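Local coordinates for protein spectinomycin 9-adenylyltransferase (Enterococcus faecalis, PDB 6SXJ) that transfers an adenylyl group from ATP to the 9-hydroxyl of spectinomycin, giving bacteria resistance to that antibiotic but not to streptomycin, at residues 40-45 and 202-207; 71-76 and 83-88; 175-180 and 240-245. One frame throughout, in Å; residues are numbered along the deposited sequence.

In the fold
From the N terminus the chain builds the nucleotidyltransferase sheet and then a C-terminal bundle of helices. Residues 40-45 lie in the loop between helix 35-38 and strand 47-53, and contact 1 pairs them with the start of helix 203-212, closing a long loop across the two domains. Contact 2, nested within that loop, joins 71-76 to 83-88 at the entry to strand 85-91 and closes a short loop of six intervening residues. It touches contact 1 directly: Arg83 NH1 reaches the carbonyl oxygens of Lys42 and Ser45. Contact 3, in the helical domain, joins 175-180 to helix 241-253, closing a loop of 59 residues, mostly helical; it crosses contact 1 along the chain and follows contact 2 in series.

Contact 1: 40-45 and 202-207; sequences GLKPNS and PKDIAG
Lys42 opens a type I beta turn that runs to Ser45, and it faces Asp204 in the first turn of helix 203-212, whose N-cap position is held by Pro202. The pair forms a salt bridge between the nucleotidyltransferase domain and the helical C-terminal domain, and the two segments bury just 54 Å² between them. The two side chains approach from opposite directions. Lys42 bends at three of its torsions, chi3 among them at -60°, and its NZ meets the carboxylate oxygen OD1 of Asp204 at 3.4 Å, a weak hydrogen bond within the ion pair. The methyl CD1 of Ile205 lies 4.4 Å from the same NZ. Asp204 sits near the N-terminal end of its helix, where the helix dipole would probably help to stabilise a negative charge. Tyr229 of helix 216-229 packs against Asp204 and also against Asn44, so this aromatic residue spans both sides of the interface. Ala206 N bonds back to Pro202 O at 2.8 Å, closing the first helical turn around the aspartate's position. Arg83, from contact 2, holds the beta turn through two of its carbonyls. The turn is also fastened from within: Ser45 N reaches Lys42 O at 3.0 Å, and from the same face of that carbonyl plane Ser45 OG donates to Lys42 O at 2.9 Å.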
ATOM      1  N   GLY A  40      -7.226 -12.658  -4.129  1.00 67.47           N
ATOM      2  CA  GLY A  40      -7.071 -13.293  -5.419  1.00 71.89           C
ATOM      3  C   GLY A  40      -6.583 -12.300  -6.461  1.00 71.07           C
ATOM      4  O   GLY A  40      -6.804 -11.084  -6.359  1.00 68.81           O
ATOM      5  N   LEU A  41      -5.910 -12.822  -7.482  1.00 62.38           N
ATOM      6  CA  LEU A  41      -5.229 -11.979  -8.465  1.00 68.68           C
ATOM      7  C   LEU A  41      -6.192 -11.600  -9.583  1.00 77.08           C
ATOM      8  O   LEU A  41      -6.285 -12.274 -10.613  1.00 82.59           O
ATOM      9  CB  LEU A  41      -4.007 -12.696  -9.022  1.00 72.09           C
ATOM     10  CG  LEU A  41      -2.737 -12.744  -8.178  1.00 73.03           C
ATOM     11  CD1 LEU A  41      -1.727 -13.668  -8.856  1.00 69.73           C
ATOM     12  CD2 LEU A  41      -2.178 -11.359  -7.996  1.00 68.09           C
ATOM     13  N   LYS A  42      -6.915 -10.499  -9.380  1.00 71.42           N
ATOM     14  CA  LYS A  42      -7.657  -9.886 -10.467  1.00 77.85           C
ATOM     15  C   LYS A  42      -6.674  -9.241 -11.448  1.00 77.54           C
ATOM     16  O   LYS A  42      -5.570  -8.852 -11.059  1.00 78.53           O
ATOM     17  CB  LYS A  42      -8.629  -8.834  -9.934  1.00 74.13           C
ATOM     18  CG  LYS A  42      -9.563  -9.334  -8.829  1.00 82.04           C
ATOM     19  CD  LYS A  42     -10.996  -8.814  -8.998  1.00 82.55           C
ATOM     20  CE  LYS A  42     -11.065  -7.281  -8.960  1.00 87.70           C
ATOM     21  NZ  LYS A  42     -12.269  -6.755  -8.237  1.00 76.11           N
ATOM     22  N   PRO A  43      -7.036  -9.139 -12.732  1.00 78.60           N
ATOM     23  CA  PRO A  43      -6.171  -8.398 -13.668  1.00 80.75           C
ATOM     24  C   PRO A  43      -5.913  -6.957 -13.251  1.00 80.76           C
ATOM     25  O   PRO A  43      -4.985  -6.339 -13.785  1.00 79.69           O
ATOM     26  CB  PRO A  43      -6.938  -8.471 -14.998  1.00 81.40           C
ATOM     27  CG  PRO A  43      -7.774  -9.716 -14.885  1.00 77.38           C
ATOM     28  CD  PRO A  43      -8.133  -9.845 -13.423  1.00 76.82           C
ATOM     29  N   ASN A  44      -6.693  -6.409 -12.310  1.00 82.59           N
ATOM     30  CA  ASN A  44      -6.529  -5.041 -11.822  1.00 79.86           C
ATOM     31  C   ASN A  44      -5.573  -4.946 -10.636  1.00 81.30           C
ATOM     32  O   ASN A  44      -5.227  -3.833 -10.224  1.00 77.13           O
ATOM     33  CB  ASN A  44      -7.909  -4.464 -11.431  1.00 78.62           C
ATOM     34  CG  ASN A  44      -7.845  -3.004 -11.010  1.00 93.59           C
ATOM     35  OD1 ASN A  44      -7.358  -2.684  -9.926  1.00 98.33           O
ATOM     36  ND2 ASN A  44      -8.352  -2.114 -11.859  1.00 94.56           N
ATOM     37  N   SER A  45      -5.139  -6.076 -10.079  1.00 73.71           N
ATOM     38  CA  SER A  45      -4.465  -6.077  -8.789  1.00 68.37           C
ATOM     39  C   SER A  45      -3.008  -5.647  -8.899  1.00 66.73           C
ATOM     40  O   SER A  45      -2.310  -5.979  -9.865  1.00 60.39           O
ATOM     41  CB  SER A  45      -4.527  -7.471  -8.155  1.00 67.08           C
ATOM     42  OG  SER A  45      -5.827  -8.023  -8.244  1.00 65.43           O
ATOM     43  N   PRO A 202     -10.178  -4.790  -0.244  1.00 86.53           N
ATOM     44  CA  PRO A 202      -9.856  -3.887  -1.354  1.00 82.24           C
ATOM     45  C   PRO A 202     -10.785  -2.686  -1.390  1.00 84.84           C
ATOM     46  O   PRO A 202     -11.912  -2.714  -0.892  1.00 80.71           O
ATOM     47  CB  PRO A 202     -10.031  -4.758  -2.606  1.00 84.18           C
ATOM     48  CG  PRO A 202     -10.246  -6.175  -2.109  1.00 88.45           C
ATOM     49  CD  PRO A 202     -10.788  -6.045  -0.718  1.00 96.35           C
ATOM     50  N   LYS A 203     -10.289  -1.617  -2.017  1.00 81.46           N
ATOM     51  CA  LYS A 203     -11.020  -0.356  -2.032  1.00 81.95           C
ATOM     52  C   LYS A 203     -12.398  -0.522  -2.664  1.00 86.66           C
ATOM     53  O   LYS A 203     -13.416  -0.153  -2.068  1.00 84.51           O
ATOM     54  CB  LYS A 203     -10.218   0.707  -2.785  1.00 79.24           C
ATOM     55  CG  LYS A 203      -8.810   0.923  -2.274  1.00 79.39           C
ATOM     56  CD  LYS A 203      -8.031   1.840  -3.214  1.00 83.72           C
ATOM     57  CE  LYS A 203      -7.530   3.079  -2.491  1.00 80.85           C
ATOM     58  NZ  LYS A 203      -7.072   4.137  -3.436  1.00 98.12           N
ATOM     59  N   ASP A 204     -12.447  -1.073  -3.880  1.00 82.38           N
ATOM     60  CA  ASP A 204     -13.718  -1.139  -4.594  1.00 83.12           C
ATOM     61  C   ASP A 204     -14.752  -1.956  -3.824  1.00 82.75           C
ATOM     62  O   ASP A 204     -15.943  -1.634  -3.862  1.00 82.08           O
ATOM     63  CB  ASP A 204     -13.509  -1.705  -6.004  1.00 92.45           C
ATOM     64  CG  ASP A 204     -12.621  -2.937  -6.024  1.00 88.39           C
ATOM     65  OD1 ASP A 204     -13.076  -3.977  -6.538  1.00 87.86           O
ATOM     66  OD2 ASP A 204     -11.470  -2.863  -5.541  1.00 89.53           O
ATOM     67  N   ILE A 205     -14.326  -2.991  -3.100  1.00 81.55           N
ATOM     68  CA  ILE A 205     -15.282  -3.766  -2.315  1.00 81.79           C
ATOM     69  C   ILE A 205     -15.647  -3.023  -1.038  1.00 81.36           C
ATOM     70  O   ILE A 205     -16.795  -3.082  -0.577  1.00 75.69           O
ATOM     71  CB  ILE A 205     -14.725  -5.167  -2.006  1.00 84.16           C
ATOM     72  CG1 ILE A 205     -14.809  -6.063  -3.242  1.00 78.85           C
ATOM     73  CG2 ILE A 205     -15.495  -5.800  -0.844  1.00 78.90           C
ATOM     74  CD1 ILE A 205     -13.981  -5.579  -4.407  1.00 78.34           C
ATOM     75  N   ALA A 206     -14.674  -2.337  -0.430  1.00 81.38           N
ATOM     76  CA  ALA A 206     -14.967  -1.517   0.740  1.00 79.24           C
ATOM     77  C   ALA A 206     -15.897  -0.364   0.385  1.00 74.61           C
ATOM     78  O   ALA A 206     -16.725   0.041   1.209  1.00 76.37           O
ATOM     79  CB  ALA A 206     -13.669  -0.989   1.354  1.00 76.13           C
ATOM     80  N   GLY A 207     -15.790   0.161  -0.837  1.00 74.08           N
ATOM     81  CA  GLY A 207     -16.630   1.284  -1.225  1.00 76.15           C
ATOM     82  C   GLY A 207     -18.103   0.929  -1.274  1.00 72.58           C
ATOM     83  O   GLY A 207     -18.950   1.664  -0.759  1.00 68.64           O
TER

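Contact 2: 71-76 and 83-88; sequences PISKKI and RYIELT
Lys74 and Tyr84 lie where the segments come closest, the two backbones running antiparallel with 4.7 Å between the CA atoms of this pair. Two hydrogen bonds cross the gap. Lys74 N donates to Arg83 O at 3.0 Å, coming from above the carbonyl plane, 46° out of it. Ile85 N points at Ser73 OG over 3.4 Å, a weak bond, and that hydroxyl also bonds to Glu110 OE2. The ring contacts centre on Tyr84. With CG anti to the backbone N (chi1 -176°) and the next torsions extended, Lys74 lies across the ring and places CD 3.6 Å from the Tyr84 centroid, 13° off the normal, a CH-pi contact over the middle of the face. Its NZ climbs away from the face to 5.5 Å from the centroid, so any cation-pi attraction is weak at most. Ile76 meets the same ring at its edge, where its N lies in plane; the two side chains cross at about a right angle, and Ile76 CA is 3.4 Å from Tyr84 OH. Apolar packing comes from Ile72 CD1, 4.1 Å from Ile85 CD1, and both isoleucines also rest on Val15 of helix 8-23. Tyr84 touches Asp46 and Glu86 touches Asp48, the Asp-X-Asp pair of the nucleotidyltransferase signature. The whole is the return loop of a beta-alpha-beta crossover, leading from helix 59-69 into strand 85-91, parallel to strand 47-53 in the central sheet.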
ATOM      1  N   PRO A  71      11.726  -0.964 -15.319  1.00 59.14           N
ATOM      2  CA  PRO A  71      11.280  -1.433 -16.642  1.00 58.18           C
ATOM      3  C   PRO A  71      10.189  -2.483 -16.578  1.00 62.35           C
ATOM      4  O   PRO A  71       9.465  -2.666 -17.566  1.00 61.01           O
ATOM      5  CB  PRO A  71      12.554  -2.016 -17.273  1.00 56.99           C
ATOM      6  CG  PRO A  71      13.688  -1.702 -16.314  1.00 65.34           C
ATOM      7  CD  PRO A  71      13.071  -1.463 -14.979  1.00 64.12           C
ATOM      8  N   ILE A  72      10.046  -3.184 -15.456  1.00 58.53           N
ATOM      9  CA  ILE A  72       9.142  -4.319 -15.368  1.00 57.77           C
ATOM     10  C   ILE A  72       7.892  -3.984 -14.576  1.00 60.16           C
ATOM     11  O   ILE A  72       7.088  -4.876 -14.287  1.00 50.88           O
ATOM     12  CB  ILE A  72       9.851  -5.544 -14.774  1.00 60.93           C
ATOM     13  CG1 ILE A  72      10.366  -5.243 -13.371  1.00 50.88           C
ATOM     14  CG2 ILE A  72      11.019  -5.956 -15.651  1.00 55.23           C
ATOM     15  CD1 ILE A  72      10.617  -6.493 -12.547  1.00 56.40           C
ATOM     16  N   SER A  73       7.707  -2.725 -14.203  1.00 53.67           N
ATOM     17  CA  SER A  73       6.519  -2.299 -13.486  1.00 46.98           C
ATOM     18  C   SER A  73       5.666  -1.439 -14.402  1.00 45.97           C
ATOM     19  O   SER A  73       6.194  -0.700 -15.235  1.00 46.30           O
ATOM     20  CB  SER A  73       6.895  -1.515 -12.218  1.00 47.00           C
ATOM     21  OG  SER A  73       5.826  -0.722 -11.743  1.00 43.00           O
ATOM     22  N   LYS A  74       4.349  -1.508 -14.209  1.00 46.28           N
ATOM     23  CA  LYS A  74       3.443  -0.653 -14.954  1.00 46.09           C
ATOM     24  C   LYS A  74       3.762   0.812 -14.668  1.00 54.01           C
ATOM     25  O   LYS A  74       4.149   1.175 -13.555  1.00 44.78           O
ATOM     26  CB  LYS A  74       1.995  -0.947 -14.570  1.00 42.69           C
ATOM     27  CG  LYS A  74       0.950  -0.176 -15.365  1.00 48.99           C
ATOM     28  CD  LYS A  74      -0.402  -0.209 -14.651  1.00 54.34           C
ATOM     29  CE  LYS A  74      -1.509   0.435 -15.490  1.00 62.53           C
ATOM     30  NZ  LYS A  74      -2.486  -0.567 -16.023  1.00 79.41           N
ATOM     31  N   LYS A  75       3.580   1.658 -15.677  1.00 51.18           N
ATOM     32  CA  LYS A  75       3.665   3.102 -15.514  1.00 53.54           C
ATOM     33  C   LYS A  75       2.266   3.694 -15.571  1.00 56.35           C
ATOM     34  O   LYS A  75       1.408   3.219 -16.328  1.00 52.99           O
ATOM     35  CB  LYS A  75       4.555   3.736 -16.581  1.00 56.53           C
ATOM     36  CG  LYS A  75       6.033   3.732 -16.208  1.00 59.86           C
ATOM     37  CD  LYS A  75       6.690   2.435 -16.659  1.00 66.25           C
ATOM     38  CE  LYS A  75       8.078   2.272 -16.058  1.00 62.45           C
ATOM     39  NZ  LYS A  75       8.013   1.906 -14.619  1.00 56.97           N
ATOM     40  N   ILE A  76       2.053   4.735 -14.761  1.00 56.94           N
ATOM     41  CA  ILE A  76       0.729   5.321 -14.604  1.00 58.95           C
ATOM     42  C   ILE A  76       0.167   5.713 -15.957  1.00 62.07           C
ATOM     43  O   ILE A  76       0.889   6.166 -16.853  1.00 66.78           O
ATOM     44  CB  ILE A  76       0.789   6.541 -13.664  1.00 63.53           C
ATOM     45  CG1 ILE A  76       0.994   6.087 -12.217  1.00 62.91           C
ATOM     46  CG2 ILE A  76      -0.480   7.374 -13.802  1.00 64.83           C
ATOM     47  CD1 ILE A  76       1.768   7.090 -11.369  1.00 60.64           C
ATOM     48  N   ARG A  83       1.128  -4.927 -14.317  1.00 48.88           N
ATOM     49  CA  ARG A  83       0.630  -4.537 -13.007  1.00 53.40           C
ATOM     50  C   ARG A  83       1.590  -3.545 -12.357  1.00 49.05           C
ATOM     51  O   ARG A  83       2.783  -3.519 -12.669  1.00 44.43           O
ATOM     52  CB  ARG A  83       0.464  -5.760 -12.104  1.00 50.02           C
ATOM     53  CG  ARG A  83      -0.248  -6.942 -12.780  1.00 58.19           C
ATOM     54  CD  ARG A  83      -0.195  -8.189 -11.913  1.00 61.68           C
ATOM     55  NE  ARG A  83      -1.046  -9.269 -12.417  1.00 60.85           N
ATOM     56  CZ  ARG A  83      -2.321  -9.435 -12.086  1.00 65.02           C
ATOM     57  NH1 ARG A  83      -2.906  -8.587 -11.255  1.00 60.07           N
ATOM     58  NH2 ARG A  83      -3.010 -10.453 -12.589  1.00 75.80           N
ATOM     59  N   TYR A  84       1.065  -2.736 -11.442  1.00 47.81           N
ATOM     60  CA  TYR A  84       1.934  -1.895 -10.628  1.00 49.76           C
ATOM     61  C   TYR A  84       2.717  -2.772  -9.663  1.00 44.33           C
ATOM     62  O   TYR A  84       2.158  -3.678  -9.040  1.00 47.56           O
ATOM     63  CB  TYR A  84       1.125  -0.875  -9.827  1.00 53.64           C
ATOM     64  CG  TYR A  84       0.499   0.233 -10.635  1.00 52.36           C
ATOM     65  CD1 TYR A  84       1.277   1.113 -11.376  1.00 49.79           C
ATOM     66  CD2 TYR A  84      -0.874   0.414 -10.633  1.00 56.97           C
ATOM     67  CE1 TYR A  84       0.698   2.127 -12.103  1.00 48.36           C
ATOM     68  CE2 TYR A  84      -1.460   1.416 -11.356  1.00 59.59           C
ATOM     69  CZ  TYR A  84      -0.674   2.277 -12.088  1.00 62.16           C
ATOM     70  OH  TYR A  84      -1.275   3.291 -12.808  1.00 70.04           O
ATOM     71  N   ILE A  85       4.009  -2.503  -9.533  1.00 43.23           N
ATOM     72  CA  ILE A  85       4.830  -3.093  -8.481  1.00 37.58           C
ATOM     73  C   ILE A  85       5.019  -2.061  -7.370  1.00 50.07           C
ATOM     74  O   ILE A  85       5.441  -0.932  -7.624  1.00 40.82           O
ATOM     75  CB  ILE A  85       6.187  -3.558  -9.026  1.00 39.49           C
ATOM     76  CG1 ILE A  85       6.001  -4.751  -9.985  1.00 46.91           C
ATOM     77  CG2 ILE A  85       7.108  -3.968  -7.888  1.00 41.14           C
ATOM     78  CD1 ILE A  85       7.243  -5.090 -10.708  1.00 46.63           C
ATOM     79  N   GLU A  86       4.716  -2.464  -6.140  1.00 44.60           N
ATOM     80  CA  GLU A  86       5.019  -1.703  -4.941  1.00 46.76           C
ATOM     81  C   GLU A  86       5.888  -2.593  -4.071  1.00 48.28           C
ATOM     82  O   GLU A  86       5.529  -3.747  -3.814  1.00 52.05           O
ATOM     83  CB  GLU A  86       3.732  -1.311  -4.222  1.00 46.00           C
ATOM     84  CG  GLU A  86       3.773   0.004  -3.493  1.00 56.31           C
ATOM     85  CD  GLU A  86       2.384   0.411  -3.054  1.00 45.39           C
ATOM     86  OE1 GLU A  86       1.557   0.757  -3.930  1.00 49.65           O
ATOM     87  OE2 GLU A  86       2.108   0.343  -1.843  1.00 44.89           O
ATOM     88  N   LEU A  87       7.039  -2.079  -3.653  1.00 37.32           N
ATOM     89  CA  LEU A  87       7.989  -2.874  -2.888  1.00 43.95           C
ATOM     90  C   LEU A  87       8.568  -2.050  -1.753  1.00 43.91           C
ATOM     91  O   LEU A  87       9.144  -0.987  -1.995  1.00 43.18           O
ATOM     92  CB  LEU A  87       9.128  -3.384  -3.778  1.00 33.58           C
ATOM     93  CG  LEU A  87      10.115  -4.352  -3.123  1.00 41.26           C
ATOM     94  CD1 LEU A  87      10.464  -5.493  -4.098  1.00 48.92           C
ATOM     95  CD2 LEU A  87      11.367  -3.637  -2.707  1.00 37.71           C
ATOM     96  N   THR A  88       8.466  -2.578  -0.532  1.00 49.85           N
ATOM     97  CA  THR A  88       8.994  -1.957   0.674  1.00 51.02           C
ATOM     98  C   THR A  88      10.063  -2.852   1.284  1.00 51.92           C
ATOM     99  O   THR A  88       9.917  -4.078   1.313  1.00 48.17           O
ATOM    100  CB  THR A  88       7.890  -1.726   1.713  1.00 43.64           C
ATOM    101  OG1 THR A  88       6.881  -0.877   1.160  1.00 43.07           O
ATOM    102  CG2 THR A  88       8.464  -1.096   2.968  1.00 56.77           C
TER

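Contact 3: 175-180 and 240-245; sequences DNYQDD and NVNLTI
Tyr177 reaches from its loop to the first turns of helix 241-253 and is the one residue of 175-180 that makes the contact. The Val241 and Tyr177 side chains slide past each other in opposite directions, with Val241 CG1 3.6 Å from Tyr177 CD1. Ile245 covers one face: its CG1 stands 4.2 Å from the Tyr177 centroid, 13° off the normal, as a CH-pi contact displaced toward the rim. The methyl beyond it, Ile245 CD1, packs on Tyr177 CB at 3.9 Å. At the far end of the ring, Tyr177 OH sits 3.3 Å from Asn242 CB, while the asparagine amide lies nearly parallel to the ring plane, 14° from it. No hydrogen bond joins the segments here. Tyr177 has chi1 at 70°, which puts CG between the backbone N and the carbonyl carbon and sends the ring out toward the helix. It begins a type II beta turn ending at Asp180, closed by a weak bond of 3.2 Å from Asp180 N to Tyr177 O. In the helix, Ile245 N bonds to Val241 O at 3.0 Å, setting these two residues one turn apart on the same side. Helix 181-196 fills in behind: Ser184 touches Tyr177, Ile185 touches Val241 and Leu188 touches Ile245. The result is an aromatic residue of an interhelical loop wedged against a neighbouring helix within the all-helical C-terminal domain of the aminoglycoside adenylyltransferase family.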
ATOM      1  N   ASP A 175      -7.399  16.679   4.290  1.00 80.78           N
ATOM      2  CA  ASP A 175      -6.827  17.946   3.853  1.00 83.91           C
ATOM      3  C   ASP A 175      -6.229  17.872   2.458  1.00 85.07           C
ATOM      4  O   ASP A 175      -5.832  18.911   1.913  1.00 83.07           O
ATOM      5  CB  ASP A 175      -5.752  18.406   4.848  1.00 81.33           C
ATOM      6  CG  ASP A 175      -5.723  19.911   5.019  1.00 88.71           C
ATOM      7  OD1 ASP A 175      -6.728  20.574   4.684  1.00 89.85           O
ATOM      8  OD2 ASP A 175      -4.692  20.432   5.492  1.00 93.93           O
ATOM      9  N   ASN A 176      -6.200  16.684   1.858  1.00 76.93           N
ATOM     10  CA  ASN A 176      -5.490  16.451   0.612  1.00 76.27           C
ATOM     11  C   ASN A 176      -6.254  15.505  -0.288  1.00 79.55           C
ATOM     12  O   ASN A 176      -5.692  14.595  -0.900  1.00 87.97           O
ATOM     13  CB  ASN A 176      -4.101  15.894   0.883  1.00 83.48           C
ATOM     14  CG  ASN A 176      -3.181  16.931   1.509  1.00 79.97           C
ATOM     15  OD1 ASN A 176      -2.527  17.782   0.856  1.00 70.32           O
ATOM     16  ND2 ASN A 176      -3.174  16.899   2.804  1.00 78.06           N
ATOM     17  N   TYR A 177      -7.558  15.712  -0.362  1.00 78.95           N
ATOM     18  CA  TYR A 177      -8.384  14.952  -1.277  1.00 82.12           C
ATOM     19  C   TYR A 177      -8.605  15.680  -2.590  1.00 82.78           C
ATOM     20  O   TYR A 177      -9.001  15.041  -3.569  1.00 70.63           O
ATOM     21  CB  TYR A 177      -9.731  14.629  -0.627  1.00 71.87           C
ATOM     22  CG  TYR A 177     -10.642  15.820  -0.451  1.00 73.43           C
ATOM     23  CD1 TYR A 177     -11.539  16.179  -1.447  1.00 66.57           C
ATOM     24  CD2 TYR A 177     -10.612  16.581   0.710  1.00 72.26           C
ATOM     25  CE1 TYR A 177     -12.380  17.261  -1.293  1.00 70.84           C
ATOM     26  CE2 TYR A 177     -11.452  17.669   0.871  1.00 71.11           C
ATOM     27  CZ  TYR A 177     -12.333  18.002  -0.135  1.00 65.21           C
ATOM     28  OH  TYR A 177     -13.175  19.078   0.013  1.00 72.35           O
ATOM     29  N   GLN A 178      -8.356  16.994  -2.627  1.00 74.56           N
ATOM     30  CA  GLN A 178      -8.404  17.764  -3.862  1.00 70.45           C
ATOM     31  C   GLN A 178      -7.555  17.073  -4.918  1.00 81.65           C
ATOM     32  O   GLN A 178      -6.325  17.104  -4.825  1.00 79.98           O
ATOM     33  CB  GLN A 178      -7.902  19.188  -3.623  1.00 83.27           C
ATOM     34  CG  GLN A 178      -8.197  20.176  -4.749  1.00 83.18           C
ATOM     35  CD  GLN A 178      -7.631  21.564  -4.460  1.00 77.53           C
ATOM     36  OE1 GLN A 178      -6.556  21.700  -3.868  1.00 69.04           O
ATOM     37  NE2 GLN A 178      -8.355  22.601  -4.872  1.00 71.56           N
ATOM     38  N   ASP A 179      -8.215  16.385  -5.862  1.00 88.23           N
ATOM     39  CA  ASP A 179      -7.642  15.887  -7.113  1.00 87.06           C
ATOM     40  C   ASP A 179      -7.217  14.420  -7.065  1.00 86.95           C
ATOM     41  O   ASP A 179      -6.911  13.833  -8.109  1.00 93.08           O
ATOM     42  CB  ASP A 179      -6.455  16.751  -7.547  1.00 86.82           C
ATOM     43  CG  ASP A 179      -6.890  18.032  -8.234  1.00 88.59           C
ATOM     44  OD1 ASP A 179      -6.591  19.125  -7.705  1.00 86.40           O
ATOM     45  OD2 ASP A 179      -7.534  17.951  -9.301  1.00 88.91           O
ATOM     46  N   ASP A 180      -7.179  13.821  -5.877  1.00 85.92           N
ATOM     47  CA  ASP A 180      -7.132  12.366  -5.772  1.00 87.97           C
ATOM     48  C   ASP A 180      -8.393  11.918  -5.039  1.00 87.83           C
ATOM     49  O   ASP A 180      -8.326  11.128  -4.091  1.00 86.85           O
ATOM     50  CB  ASP A 180      -5.861  11.887  -5.062  1.00 85.65           C
ATOM     51  CG  ASP A 180      -5.673  12.516  -3.706  1.00 90.20           C
ATOM     52  OD1 ASP A 180      -5.482  11.761  -2.728  1.00 90.80           O
ATOM     53  OD2 ASP A 180      -5.699  13.763  -3.618  1.00 91.01           O
ATOM     54  N   ASN A 240     -19.963  17.310  -4.713  1.00 73.52           N
ATOM     55  CA  ASN A 240     -19.667  17.862  -3.390  1.00 65.39           C
ATOM     56  C   ASN A 240     -18.920  16.816  -2.560  1.00 62.79           C
ATOM     57  O   ASN A 240     -19.450  16.194  -1.636  1.00 58.31           O
ATOM     58  CB  ASN A 240     -20.952  18.316  -2.711  1.00 63.12           C
ATOM     59  CG  ASN A 240     -21.479  19.611  -3.286  1.00 67.44           C
ATOM     60  OD1 ASN A 240     -20.706  20.494  -3.668  1.00 69.51           O
ATOM     61  ND2 ASN A 240     -22.796  19.732  -3.359  1.00 72.60           N
ATOM     62  N   VAL A 241     -17.649  16.630  -2.924  1.00 62.20           N
ATOM     63  CA  VAL A 241     -16.828  15.625  -2.258  1.00 61.72           C
ATOM     64  C   VAL A 241     -16.581  16.002  -0.806  1.00 60.76           C
ATOM     65  O   VAL A 241     -16.379  15.129   0.048  1.00 55.01           O
ATOM     66  CB  VAL A 241     -15.501  15.444  -3.019  1.00 66.05           C
ATOM     67  CG1 VAL A 241     -14.595  14.470  -2.283  1.00 66.22           C
ATOM     68  CG2 VAL A 241     -15.760  14.974  -4.448  1.00 73.38           C
ATOM     69  N   ASN A 242     -16.556  17.302  -0.506  1.00 65.62           N
ATOM     70  CA  ASN A 242     -16.296  17.735   0.860  1.00 59.12           C
ATOM     71  C   ASN A 242     -17.266  17.080   1.836  1.00 57.20           C
ATOM     72  O   ASN A 242     -16.861  16.612   2.906  1.00 57.57           O
ATOM     73  CB  ASN A 242     -16.382  19.261   0.939  1.00 63.99           C
ATOM     74  CG  ASN A 242     -17.584  19.816   0.204  1.00 63.98           C
ATOM     75  OD1 ASN A 242     -17.819  19.492  -0.963  1.00 57.99           O
ATOM     76  ND2 ASN A 242     -18.357  20.658   0.887  1.00 60.03           N
ATOM     77  N   LEU A 243     -18.548  17.013   1.472  1.00 53.21           N
ATOM     78  CA  LEU A 243     -19.561  16.513   2.400  1.00 56.28           C
ATOM     79  C   LEU A 243     -19.327  15.052   2.750  1.00 53.16           C
ATOM     80  O   LEU A 243     -19.416  14.656   3.919  1.00 52.39           O
ATOM     81  CB  LEU A 243     -20.950  16.701   1.792  1.00 57.20           C
ATOM     82  CG  LEU A 243     -21.209  18.122   1.297  1.00 54.60           C
ATOM     83  CD1 LEU A 243     -22.564  18.253   0.649  1.00 60.60           C
ATOM     84  CD2 LEU A 243     -21.070  19.098   2.458  1.00 58.10           C
ATOM     85  N   THR A 244     -19.048  14.225   1.744  1.00 56.82           N
ATOM     86  CA  THR A 244     -18.847  12.805   2.013  1.00 45.81           C
ATOM     87  C   THR A 244     -17.556  12.570   2.784  1.00 47.03           C
ATOM     88  O   THR A 244     -17.516  11.749   3.707  1.00 52.56           O
ATOM     89  CB  THR A 244     -18.844  12.021   0.699  1.00 52.82           C
ATOM     90  OG1 THR A 244     -20.127  12.128   0.069  1.00 53.96           O
ATOM     91  CG2 THR A 244     -18.533  10.568   0.951  1.00 51.05           C
ATOM     92  N   ILE A 245     -16.482  13.272   2.411  1.00 53.40           N
ATOM     93  CA  ILE A 245     -15.247  13.207   3.191  1.00 49.16           C
ATOM     94  C   ILE A 245     -15.547  13.506   4.654  1.00 58.37           C
ATOM     95  O   ILE A 245     -15.143  12.764   5.562  1.00 55.47           O
ATOM     96  CB  ILE A 245     -14.204  14.186   2.617  1.00 64.43           C
ATOM     97  CG1 ILE A 245     -13.787  13.760   1.205  1.00 65.77           C
ATOM     98  CG2 ILE A 245     -12.989  14.277   3.527  1.00 61.61           C
ATOM     99  CD1 ILE A 245     -12.668  12.738   1.178  1.00 69.69           C
TER